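Local coordinates for outer membrane protein (Tpn50) (Borrelia burgdorferi, PDB 3OON) that probably binds peptidoglycan through this OmpA-like C-terminal domain and may thereby link the outer membrane to the cell wall, at residues A[46-51]-A[87-91]; A[50-56]-A[116-122]; A[70-75]-A[94-98]. One frame throughout, in Å; residues are numbered along the deposited sequence. Where two conformers were deposited one is given.

Contact 1: A[46-51]-A[87-91]; sequences FKKNNI and KDKDQ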
loop_
_atom_site.group_PDB
_atom_site.type_symbol
_atom_site.label_atom_id
_atom_site.label_comp_id
_atom_site.label_asym_id
_atom_site.label_seq_id
_atom_site.Cartn_x
_atom_site.Cartn_y
_atom_site.Cartn_z
ATOM N N PHE A 46 -5.533 -12.033 -0.817
ATOM C CA PHE A 46 -6.337 -12.135 0.389
ATOM C C PHE A 46 -7.641 -12.783 -0.049
ATOM O O PHE A 46 -8.707 -12.160 -0.077
ATOM C CB PHE A 46 -6.537 -10.755 1.030
ATOM C CG PHE A 46 -5.296 -10.209 1.677
ATOM C CD1 PHE A 46 -5.063 -10.398 3.036
ATOM C CD2 PHE A 46 -4.347 -9.518 0.925
ATOM C CE1 PHE A 46 -3.905 -9.893 3.644
ATOM C CE2 PHE A 46 -3.195 -9.007 1.520
ATOM C CZ PHE A 46 -2.976 -9.193 2.884
ATOM N N LYS A 47 -7.520 -14.062 -0.393
ATOM C CA LYS A 47 -8.582 -14.813 -1.055
ATOM C C LYS A 47 -9.850 -14.996 -0.216
ATOM O O LYS A 47 -10.963 -14.881 -0.731
ATOM C CB LYS A 47 -8.049 -16.174 -1.533
ATOM C CG LYS A 47 -6.823 -16.678 -0.776
ATOM C CD LYS A 47 -6.527 -18.131 -1.100
ATOM C CE LYS A 47 -5.074 -18.475 -0.811
ATOM N NZ LYS A 47 -4.615 -17.903 0.486
ATOM N N LYS A 48 -9.673 -15.280 1.074
ATOM C CA LYS A 48 -10.791 -15.616 1.963
ATOM C C LYS A 48 -11.499 -14.388 2.529
ATOM O O LYS A 48 -12.635 -14.475 2.996
ATOM C CB LYS A 48 -10.315 -16.514 3.109
ATOM C CG LYS A 48 -10.370 -18.008 2.801
ATOM C CD LYS A 48 -10.035 -18.841 4.032
ATOM C CE LYS A 48 -10.596 -20.253 3.919
ATOM N NZ LYS A 48 -12.085 -20.245 3.971
ATOM N N ASN A 49 -10.830 -13.241 2.478
ATOM C CA ASN A 49 -11.366 -12.017 3.080
ATOM C C ASN A 49 -12.532 -11.379 2.338
ATOM O O ASN A 49 -12.555 -11.329 1.106
ATOM C CB ASN A 49 -10.266 -10.974 3.268
ATOM C CG ASN A 49 -9.048 -11.535 3.969
ATOM O OD1 ASN A 49 -8.348 -12.391 3.426
ATOM N ND2 ASN A 49 -8.794 -11.067 5.181
ATOM N N ASN A 50 -13.492 -10.875 3.113
ATOM C CA ASN A 50 -14.516 -9.989 2.593
ATOM C C ASN A 50 -13.920 -8.599 2.504
ATOM O O ASN A 50 -12.924 -8.314 3.172
ATOM C CB ASN A 50 -15.745 -10.008 3.502
ATOM C CG ASN A 50 -16.357 -11.396 3.597
ATOM O OD1 ASN A 50 -16.653 -12.012 2.575
ATOM N ND2 ASN A 50 -16.529 -11.901 4.816
ATOM N N ILE A 51 -14.504 -7.745 1.671
ATOM C CA ILE A 51 -14.018 -6.364 1.561
ATOM C C ILE A 51 -15.133 -5.338 1.742
ATOM O O ILE A 51 -16.301 -5.622 1.498
ATOM C CB ILE A 51 -13.255 -6.071 0.228
ATOM C CG1 ILE A 51 -14.169 -6.194 -0.994
ATOM C CG2 ILE A 51 -12.004 -6.964 0.081
ATOM C CD1 ILE A 51 -13.496 -5.684 -2.286
ATOM N N LYS A 87 -12.953 -10.879 -6.588
ATOM C CA LYS A 87 -13.925 -11.068 -5.514
ATOM C C LYS A 87 -15.286 -11.440 -6.121
ATOM O O LYS A 87 -15.585 -11.081 -7.264
ATOM C CB LYS A 87 -14.046 -9.799 -4.642
ATOM C CG LYS A 87 -12.836 -9.498 -3.749
ATOM C CD LYS A 87 -12.710 -10.478 -2.585
ATOM C CE LYS A 87 -11.265 -10.651 -2.148
ATOM N NZ LYS A 87 -11.125 -11.814 -1.224
ATOM N N ASP A 88 -16.091 -12.182 -5.363
ATOM C CA ASP A 88 -17.485 -12.430 -5.733
ATOM C C ASP A 88 -18.375 -11.374 -5.090
ATOM O O ASP A 88 -17.987 -10.753 -4.095
ATOM C CB ASP A 88 -17.926 -13.827 -5.282
ATOM C CG ASP A 88 -17.220 -14.950 -6.039
ATOM O OD1 ASP A 88 -16.891 -14.789 -7.239
ATOM O OD2 ASP A 88 -17.009 -16.017 -5.425
ATOM N N LYS A 89 -19.583 -11.185 -5.623
ATOM C CA LYS A 89 -20.496 -10.172 -5.069
ATOM C C LYS A 89 -20.840 -10.456 -3.598
ATOM O O LYS A 89 -21.121 -9.533 -2.825
ATOM C CB LYS A 89 -21.755 -9.991 -5.942
ATOM C CG LYS A 89 -22.896 -10.938 -5.622
ATOM C CD LYS A 89 -24.251 -10.469 -6.162
ATOM C CE LYS A 89 -25.364 -11.306 -5.542
ATOM N NZ LYS A 89 -26.716 -11.140 -6.183
ATOM N N ASP A 90 -20.785 -11.741 -3.242
ATOM C CA ASP A 90 -20.967 -12.240 -1.880
ATOM C C ASP A 90 -20.020 -11.643 -0.866
ATOM O O ASP A 90 -20.320 -11.636 0.326
ATOM C CB ASP A 90 -20.699 -13.739 -1.842
ATOM C CG ASP A 90 -21.786 -14.535 -2.474
ATOM O OD1 ASP A 90 -22.818 -13.941 -2.853
ATOM O OD2 ASP A 90 -21.605 -15.761 -2.581
ATOM N N GLN A 91 -18.859 -11.205 -1.345
ATOM C CA GLN A 91 -17.740 -10.829 -0.489
ATOM C C GLN A 91 -17.581 -9.331 -0.366
ATOM O O GLN A 91 -16.658 -8.896 0.312
ATOM C CB GLN A 91 -16.425 -11.387 -1.037
ATOM C CG GLN A 91 -16.378 -12.905 -1.150
ATOM C CD GLN A 91 -15.116 -13.362 -1.845
ATOM O OE1 GLN A 91 -14.996 -13.265 -3.066
ATOM N NE2 GLN A 91 -14.158 -13.855 -1.069
HETATM O O HOH W 1 -14.989 -14.202 2.047
HETATM O O HOH W 2 -18.839 -13.401 2.457
#
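The backbones of 46-51 and 87-91 come closest at Asn-50 and Gln-91, whose CA atoms are 4.5 Å apart, and there the N-H of Ile-51 points almost straight at Gln-91 O (N to O 2.8 Å, 168° at the hydrogen). Toward the other end the chains part, and the long side chain of Lys-87 bridges the gap. It bends at chi2 (-71°), which turns its outer half toward the turn that follows helix 33-45. Its ammonium group is gripped there by main-chain carbonyls: NZ lies 2.7 Å from Phe-46 O and 2.8 Å from Asn-49 O, the latter approached in the carbonyl plane, while the bond to Lys-47 O is weak. Lysine suits this place because one buried NH3+ can satisfy several carbonyls of the turn after the helix, and their partial charges would probably help to offset its own. The methylenes are used too, CG packing against CD1 of Ile-51. Both segments are connections in the alpha/beta fold of the OmpA C-terminal domain: 46-51 leads from helix 33-45 into strand 51-55, whereas the loop 87-91 follows helix 63-83 and runs into the neighbouring parallel strand 92-96. Gln-91 is held at both ends of its amide. OE1 accepts a nearly straight bond from Asp-88 N, 2.8 Å long, on an in-plane lone pair, which fixes the flip of the group and directs NE2 across the contact to Lys-47 O in a weak bond. The amide of Asn-50 stands almost perpendicular to that of Gln-91, with OD1 beside Gln-91 CB at 3.7 Å. One water joins Lys-48 O, Asn-50 OD1 and Gln-91 NE2, and another links Asn-50 OD1 to Asp-90 O. The amide nitrogen of Asn-49 turns instead to Leu-122 O on strand 114-122.

Contact 2: A[50-56]-A[116-122]; sequences NILIEGH and RVEITIL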
loop_
_atom_site.group_PDB
_atom_site.type_symbol
_atom_site.label_atom_id
_atom_site.label_comp_id
_atom_site.label_asym_id
_atom_site.label_seq_id
_atom_site.Cartn_x
_atom_site.Cartn_y
_atom_site.Cartn_z
ATOM N N ASN A 50 -13.492 -10.875 3.113
ATOM C CA ASN A 50 -14.516 -9.989 2.593
ATOM C C ASN A 50 -13.920 -8.599 2.504
ATOM O O ASN A 50 -12.924 -8.314 3.172
ATOM C CB ASN A 50 -15.745 -10.008 3.502
ATOM C CG ASN A 50 -16.357 -11.396 3.597
ATOM O OD1 ASN A 50 -16.653 -12.012 2.575
ATOM N ND2 ASN A 50 -16.529 -11.901 4.816
ATOM N N ILE A 51 -14.504 -7.745 1.671
ATOM C CA ILE A 51 -14.018 -6.364 1.561
ATOM C C ILE A 51 -15.133 -5.338 1.742
ATOM O O ILE A 51 -16.301 -5.622 1.498
ATOM C CB ILE A 51 -13.255 -6.071 0.228
ATOM C CG1 ILE A 51 -14.169 -6.194 -0.994
ATOM C CG2 ILE A 51 -12.004 -6.964 0.081
ATOM C CD1 ILE A 51 -13.496 -5.684 -2.286
ATOM N N LEU A 52 -14.752 -4.145 2.171
ATOM C CA LEU A 52 -15.681 -3.024 2.281
ATOM C C LEU A 52 -15.177 -1.921 1.369
ATOM O O LEU A 52 -14.003 -1.529 1.471
ATOM C CB LEU A 52 -15.716 -2.529 3.732
ATOM C CG LEU A 52 -16.292 -1.133 3.994
ATOM C CD1 LEU A 52 -17.788 -1.121 3.736
ATOM C CD2 LEU A 52 -16.015 -0.743 5.437
ATOM N N ILE A 53 -16.042 -1.433 0.479
ATOM C CA ILE A 53 -15.672 -0.374 -0.451
ATOM C C ILE A 53 -16.491 0.855 -0.111
ATOM O O ILE A 53 -17.733 0.795 -0.103
ATOM C CB ILE A 53 -15.922 -0.746 -1.926
ATOM C CG1 ILE A 53 -15.306 -2.111 -2.254
ATOM C CG2 ILE A 53 -15.383 0.373 -2.846
ATOM C CD1 ILE A 53 -15.427 -2.505 -3.721
ATOM N N GLU A 54 -15.803 1.959 0.168
ATOM C CA GLU A 54 -16.449 3.187 0.638
ATOM C C GLU A 54 -16.230 4.326 -0.345
ATOM O O GLU A 54 -15.081 4.618 -0.723
ATOM C CB GLU A 54 -15.913 3.574 2.019
ATOM C CG GLU A 54 -16.148 2.507 3.081
ATOM C CD GLU A 54 -15.582 2.888 4.422
ATOM O OE1 GLU A 54 -14.407 2.552 4.695
ATOM O OE2 GLU A 54 -16.312 3.529 5.205
ATOM N N GLY A 55 -17.330 4.938 -0.774
ATOM C CA GLY A 55 -17.312 6.001 -1.778
ATOM C C GLY A 55 -17.601 7.354 -1.160
ATOM O O GLY A 55 -18.210 7.446 -0.078
ATOM N N HIS A 56 -17.167 8.406 -1.854
ATOM C CA HIS A 56 -17.292 9.765 -1.368
ATOM C C HIS A 56 -17.603 10.743 -2.491
ATOM O O HIS A 56 -17.229 10.543 -3.661
ATOM C CB HIS A 56 -16.004 10.227 -0.662
ATOM C CG HIS A 56 -15.580 9.347 0.471
ATOM N ND1 HIS A 56 -15.943 9.587 1.779
ATOM C CD2 HIS A 56 -14.822 8.226 0.492
ATOM C CE1 HIS A 56 -15.427 8.653 2.556
ATOM N NE2 HIS A 56 -14.740 7.815 1.800
ATOM N N ARG A 116 -11.906 10.370 -3.411
ATOM C CA ARG A 116 -11.419 9.403 -2.447
ATOM C C ARG A 116 -12.256 8.130 -2.482
ATOM O O ARG A 116 -13.491 8.182 -2.512
ATOM C CB ARG A 116 -11.446 10.001 -1.037
ATOM C CG ARG A 116 -10.476 11.179 -0.817
ATOM C CD ARG A 116 -10.644 11.782 0.578
ATOM N NE ARG A 116 -10.979 10.750 1.566
ATOM C CZ ARG A 116 -12.121 10.684 2.252
ATOM N NH1 ARG A 116 -13.066 11.608 2.102
ATOM N NH2 ARG A 116 -12.303 9.690 3.108
ATOM N N VAL A 117 -11.559 6.994 -2.501
ATOM C CA VAL A 117 -12.173 5.679 -2.343
ATOM C C VAL A 117 -11.319 4.946 -1.330
ATOM O O VAL A 117 -10.093 5.101 -1.293
ATOM C CB VAL A 117 -12.232 4.847 -3.663
ATOM C CG1 VAL A 117 -13.004 3.532 -3.447
ATOM C CG2 VAL A 117 -12.891 5.608 -4.781
ATOM N N GLU A 118 -11.967 4.159 -0.487
ATOM C CA GLU A 118 -11.245 3.306 0.419
ATOM C C GLU A 118 -11.762 1.914 0.194
ATOM O O GLU A 118 -12.956 1.724 -0.071
ATOM C CB GLU A 118 -11.458 3.709 1.876
ATOM C CG GLU A 118 -10.828 5.039 2.259
ATOM C CD GLU A 118 -11.809 6.188 2.141
ATOM O OE1 GLU A 118 -12.974 6.031 2.599
ATOM O OE2 GLU A 118 -11.413 7.242 1.589
ATOM N N ILE A 119 -10.855 0.953 0.279
ATOM C CA ILE A 119 -11.219 -0.448 0.304
ATOM C C ILE A 119 -10.535 -1.067 1.519
ATOM O O ILE A 119 -9.312 -0.931 1.699
ATOM C CB ILE A 119 -10.774 -1.177 -0.964
ATOM C CG1 ILE A 119 -11.508 -0.631 -2.193
ATOM C CG2 ILE A 119 -11.032 -2.685 -0.825
ATOM C CD1 ILE A 119 -11.051 -1.228 -3.527
ATOM N N THR A 120 -11.313 -1.728 2.362
ATOM C CA THR A 120 -10.755 -2.399 3.532
ATOM C C THR A 120 -10.797 -3.914 3.357
ATOM O O THR A 120 -11.856 -4.482 3.092
ATOM C CB THR A 120 -11.478 -1.975 4.816
ATOM O OG1 THR A 120 -11.383 -0.550 4.958
ATOM C CG2 THR A 120 -10.847 -2.629 6.052
ATOM N N ILE A 121 -9.638 -4.553 3.495
ATOM C CA ILE A 121 -9.578 -6.012 3.520
ATOM C C ILE A 121 -9.970 -6.399 4.933
ATOM O O ILE A 121 -9.208 -6.189 5.882
ATOM C CB ILE A 121 -8.186 -6.558 3.158
ATOM C CG1 ILE A 121 -7.735 -5.997 1.801
ATOM C CG2 ILE A 121 -8.218 -8.091 3.111
ATOM C CD1 ILE A 121 -6.259 -6.248 1.482
ATOM N N LEU A 122 -11.189 -6.914 5.072
ATOM C CA LEU A 122 -11.770 -7.164 6.389
ATOM C C LEU A 122 -11.160 -8.394 7.028
ATOM O O LEU A 122 -10.951 -9.410 6.367
ATOM C CB LEU A 122 -13.292 -7.318 6.293
ATOM C CG LEU A 122 -14.063 -6.134 5.701
ATOM C CD1 LEU A 122 -15.517 -6.518 5.499
ATOM C CD2 LEU A 122 -13.936 -4.863 6.577
HETATM O O HOH W 3 -12.993 -11.100 5.918
HETATM O O HOH W 4 -13.034 0.818 3.251
HETATM O O HOH W 5 -15.456 8.206 -4.240
#
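Leu-52 with Thr-120 and Glu-54 with Glu-118 are the hydrogen-bonded pairs of two antiparallel strands, 51-55 and 116-122, whose axes approach to 4.6 Å. Leu-52 O takes the N-H of Thr-120 at 2.8 Å, and Leu-122 N extends the pairing to Asn-50 O. CA-H...O contacts, such as Ile-51 CA to Thr-120 O, fill in between these bonds.

Apolar packing occupies the face that carries Ile-51, Ile-53, Val-117 and Ile-119. These beta-branched residues, well suited to strands, lie side by side; Ile-53 sets CG2 4.0 Å from Val-117 CG1 and also touches Ile-119 CG1. Helix 63-83 packs on this face through Ala-74, Ile-77 and Leu-81.

The other face is mixed: Leu-122 CD2 packs 4.1 Å from Leu-52 CB at one end, and charged groups gather at the other. Glu-118 bends at chi2 (94°), bringing its carboxylate to the edge of the His-56 ring, where OE1 accepts NE2-H at 2.6 Å on its syn lone pair. Its OE2 forms a salt bridge to Arg-116 NH2 (3.0 Å). Arg-116, bent at chi3, brings NH2 3.2 Å above one face of the imidazole, toward its rim, the planes tilted 43°. Glu-54 OE1 is 4.3 Å from Glu-118 OE1, a like-charge proximity probably eased by His-56, Arg-116, the bond from Trp-97 NE1 to Glu-54 OE2, and a water that donates to Glu-54 OE1 and Leu-52 O and accepts from Thr-120 OG1.

Such a pairing, with the C-terminal strand beside the strand between the two main helices, belongs to the mixed sheet of the OmpA-like peptidoglycan-binding domain.

Contact 3: A[70-75]-A[94-98]; sequences SEKRAR and FKGWG. With SO4 (sulfate ion), chain B.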
loop_
_atom_site.group_PDB
_atom_site.type_symbol
_atom_site.label_atom_id
_atom_site.label_comp_id
_atom_site.label_asym_id
_atom_site.label_seq_id
_atom_site.Cartn_x
_atom_site.Cartn_y
_atom_site.Cartn_z
ATOM N N SER A 70 -22.213 8.624 -4.222
ATOM C CA SER A 70 -21.048 8.087 -3.548
ATOM C C SER A 70 -21.105 6.556 -3.502
ATOM O O SER A 70 -20.077 5.901 -3.679
ATOM C CB SER A 70 -20.919 8.687 -2.143
ATOM O OG SER A 70 -21.912 8.170 -1.274
ATOM N N GLU A 71 -22.299 6.000 -3.288
ATOM C CA GLU A 71 -22.459 4.546 -3.275
ATOM C C GLU A 71 -22.253 3.943 -4.668
ATOM O O GLU A 71 -21.643 2.879 -4.790
ATOM C CB GLU A 71 -23.801 4.093 -2.672
ATOM C CG GLU A 71 -23.806 2.577 -2.371
ATOM C CD GLU A 71 -25.153 2.040 -1.934
ATOM O OE1 GLU A 71 -25.791 1.320 -2.733
ATOM O OE2 GLU A 71 -25.563 2.318 -0.789
ATOM N N LYS A 72 -22.741 4.624 -5.704
ATOM C CA LYS A 72 -22.558 4.150 -7.084
ATOM C C LYS A 72 -21.091 4.172 -7.523
ATOM O O LYS A 72 -20.679 3.382 -8.379
ATOM C CB LYS A 72 -23.434 4.936 -8.063
ATOM C CG LYS A 72 -24.928 4.880 -7.724
ATOM C CD LYS A 72 -25.806 5.317 -8.877
ATOM C CE LYS A 72 -26.127 4.145 -9.796
ATOM N NZ LYS A 72 -27.174 4.476 -10.807
ATOM N N ARG A 73 -20.312 5.080 -6.934
ATOM C CA ARG A 73 -18.860 5.122 -7.144
ATOM C C ARG A 73 -18.178 3.893 -6.535
ATOM O O ARG A 73 -17.364 3.258 -7.199
ATOM C CB ARG A 73 -18.254 6.418 -6.590
ATOM C CG ARG A 73 -18.467 7.580 -7.522
ATOM C CD ARG A 73 -17.964 8.890 -6.955
ATOM N NE ARG A 73 -18.182 9.940 -7.937
ATOM C CZ ARG A 73 -18.161 11.238 -7.664
ATOM N NH1 ARG A 73 -17.924 11.655 -6.432
ATOM N NH2 ARG A 73 -18.379 12.121 -8.624
ATOM N N ALA A 74 -18.527 3.560 -5.292
ATOM C CA ALA A 74 -18.058 2.317 -4.668
ATOM C C ALA A 74 -18.443 1.096 -5.512
ATOM O O ALA A 74 -17.638 0.177 -5.721
ATOM C CB ALA A 74 -18.620 2.191 -3.245
ATOM N N ARG A 75 -19.680 1.092 -5.991
ATOM C CA ARG A 75 -20.175 -0.007 -6.828
ATOM C C ARG A 75 -19.462 -0.131 -8.177
ATOM O O ARG A 75 -19.211 -1.248 -8.639
ATOM C CB ARG A 75 -21.693 0.088 -7.001
ATOM C CG ARG A 75 -22.415 -0.413 -5.781
ATOM C CD ARG A 75 -23.926 -0.441 -5.921
ATOM N NE ARG A 75 -24.517 -0.872 -4.656
ATOM C CZ ARG A 75 -24.704 -2.139 -4.297
ATOM N NH1 ARG A 75 -24.370 -3.138 -5.114
ATOM N NH2 ARG A 75 -25.239 -2.409 -3.115
ATOM N N PHE A 94 -20.689 -2.423 0.187
ATOM C CA PHE A 94 -20.608 -1.120 -0.483
ATOM C C PHE A 94 -21.210 -0.066 0.425
ATOM O O PHE A 94 -22.351 -0.217 0.874
ATOM C CB PHE A 94 -21.407 -1.133 -1.789
ATOM C CG PHE A 94 -20.917 -2.111 -2.805
ATOM C CD1 PHE A 94 -19.855 -1.787 -3.646
ATOM C CD2 PHE A 94 -21.534 -3.352 -2.947
ATOM C CE1 PHE A 94 -19.403 -2.691 -4.618
ATOM C CE2 PHE A 94 -21.093 -4.268 -3.909
ATOM C CZ PHE A 94 -20.026 -3.933 -4.750
ATOM N N LYS A 95 -20.460 1.000 0.688
ATOM C CA LYS A 95 -20.914 2.079 1.543
ATOM C C LYS A 95 -20.679 3.430 0.872
ATOM O O LYS A 95 -19.575 3.717 0.418
ATOM C CB LYS A 95 -20.165 2.036 2.885
ATOM C CG LYS A 95 -20.304 3.264 3.766
ATOM C CD LYS A 95 -21.606 3.265 4.527
ATOM C CE LYS A 95 -21.535 4.165 5.746
ATOM N NZ LYS A 95 -22.895 4.411 6.309
ATOM N N GLY A 96 -21.717 4.256 0.818
ATOM C CA GLY A 96 -21.563 5.636 0.348
ATOM C C GLY A 96 -21.658 6.591 1.525
ATOM O O GLY A 96 -22.578 6.478 2.341
ATOM N N TRP A 97 -20.706 7.523 1.623
ATOM C CA TRP A 97 -20.685 8.512 2.700
ATOM C C TRP A 97 -21.201 9.879 2.257
ATOM O O TRP A 97 -21.208 10.844 3.035
ATOM C CB TRP A 97 -19.254 8.669 3.219
ATOM C CG TRP A 97 -18.823 7.562 4.091
ATOM C CD1 TRP A 97 -17.969 6.550 3.763
ATOM C CD2 TRP A 97 -19.219 7.333 5.444
ATOM N NE1 TRP A 97 -17.803 5.705 4.832
ATOM C CE2 TRP A 97 -18.557 6.161 5.879
ATOM C CE3 TRP A 97 -20.067 8.005 6.338
ATOM C CZ2 TRP A 97 -18.715 5.644 7.170
ATOM C CZ3 TRP A 97 -20.228 7.486 7.623
ATOM C CH2 TRP A 97 -19.553 6.317 8.024
ATOM N N GLY A 98 -21.604 9.959 0.997
ATOM C CA GLY A 98 -21.839 11.239 0.354
ATOM C C GLY A 98 -20.671 12.181 0.640
ATOM O O GLY A 98 -19.511 11.793 0.541
HETATM S S SO4 B . -18.711 15.347 -6.530
HETATM O O1 SO4 B . -17.979 16.499 -7.054
HETATM O O2 SO4 B . -17.806 14.466 -5.801
HETATM O O3 SO4 B . -19.747 15.850 -5.630
HETATM O O4 SO4 B . -19.337 14.643 -7.643
HETATM O O HOH W 6 -24.318 3.374 1.639
HETATM O O HOH W 7 -24.891 -1.098 -0.360
#
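Phe-94 and Arg-75 meet face on between helix 70-75 and strand 94-96. The ring of Phe-94, whose CB points toward the helix, receives Arg-75 over one face: Arg-75 CG sits 3.8 Å from the centroid of the Phe-94 ring, a CH-pi contact. The arginine chain, extended from CG to NE, then runs across the ring, and its guanidinium lies over the rim near Phe-94 CD2, the two planes 30° apart. A salt bridge from Arg-75 NE to Glu-71 OE1 (3.2 Å, 170° at the hydrogen) steadies that guanidinium from its edge. The glutamate chain extends beside the strand, and a water donates to OE2 and accepts the N-H of Gly-96. Ala-74 offers a small methyl, CB lying 4.2 Å from Phe-94 CD1, where helix and sheet run close.

Farther along, Ser-70 holds OG between its N and C (chi1 72°), pointing at the turn after the strand. There OG accepts the N-H of Gly-98 at 2.9 Å, while its other strong partner is His-67 O within the helix. Gly-96 suits the place because its bare CA lets the helix come within 3.0 Å of it at Ser-70 OG.

From another side of the helix, extended Arg-73 meets a sulfate, probably from the crystallisation liquor, edge-on, NH1 to O2 and NH2 to O4, both 2.9 Å; NE and NH1 also bond to the carbonyls of Ser-25 and His-56. Arg-115 and the backbone N-H groups of Glu-58 and Gln-59 hold the same sulfate. The packing of helix on strand is that of the beta-alpha-beta unit formed by strand 51-55, helix 63-83 and strand 92-96.

How the contacts relate
Strand 51-55 is the element around which the three contacts are arranged. Contact 2 pairs it with the C-terminal strand along one edge, while strand 92-96, the partner on its other edge, belongs to contact 3. Contact 1 lies at the end of the sheet where strands 51-55 and 92-96 begin; it shares Asn-50 and Ile-51 with contact 2, their centres about 12 Å apart. Contact 3, centred about 9 Å from contact 2 and 18 Å from contact 1, is nested in the loop closed by contact 2. Glu-54 bonded to Trp-97 and His-56 against the same indole join contacts 2 and 3. Along the chain the segments of contact 1 alternate with those of contacts 2 and 3, and this crossing ties the OmpA-like domain together.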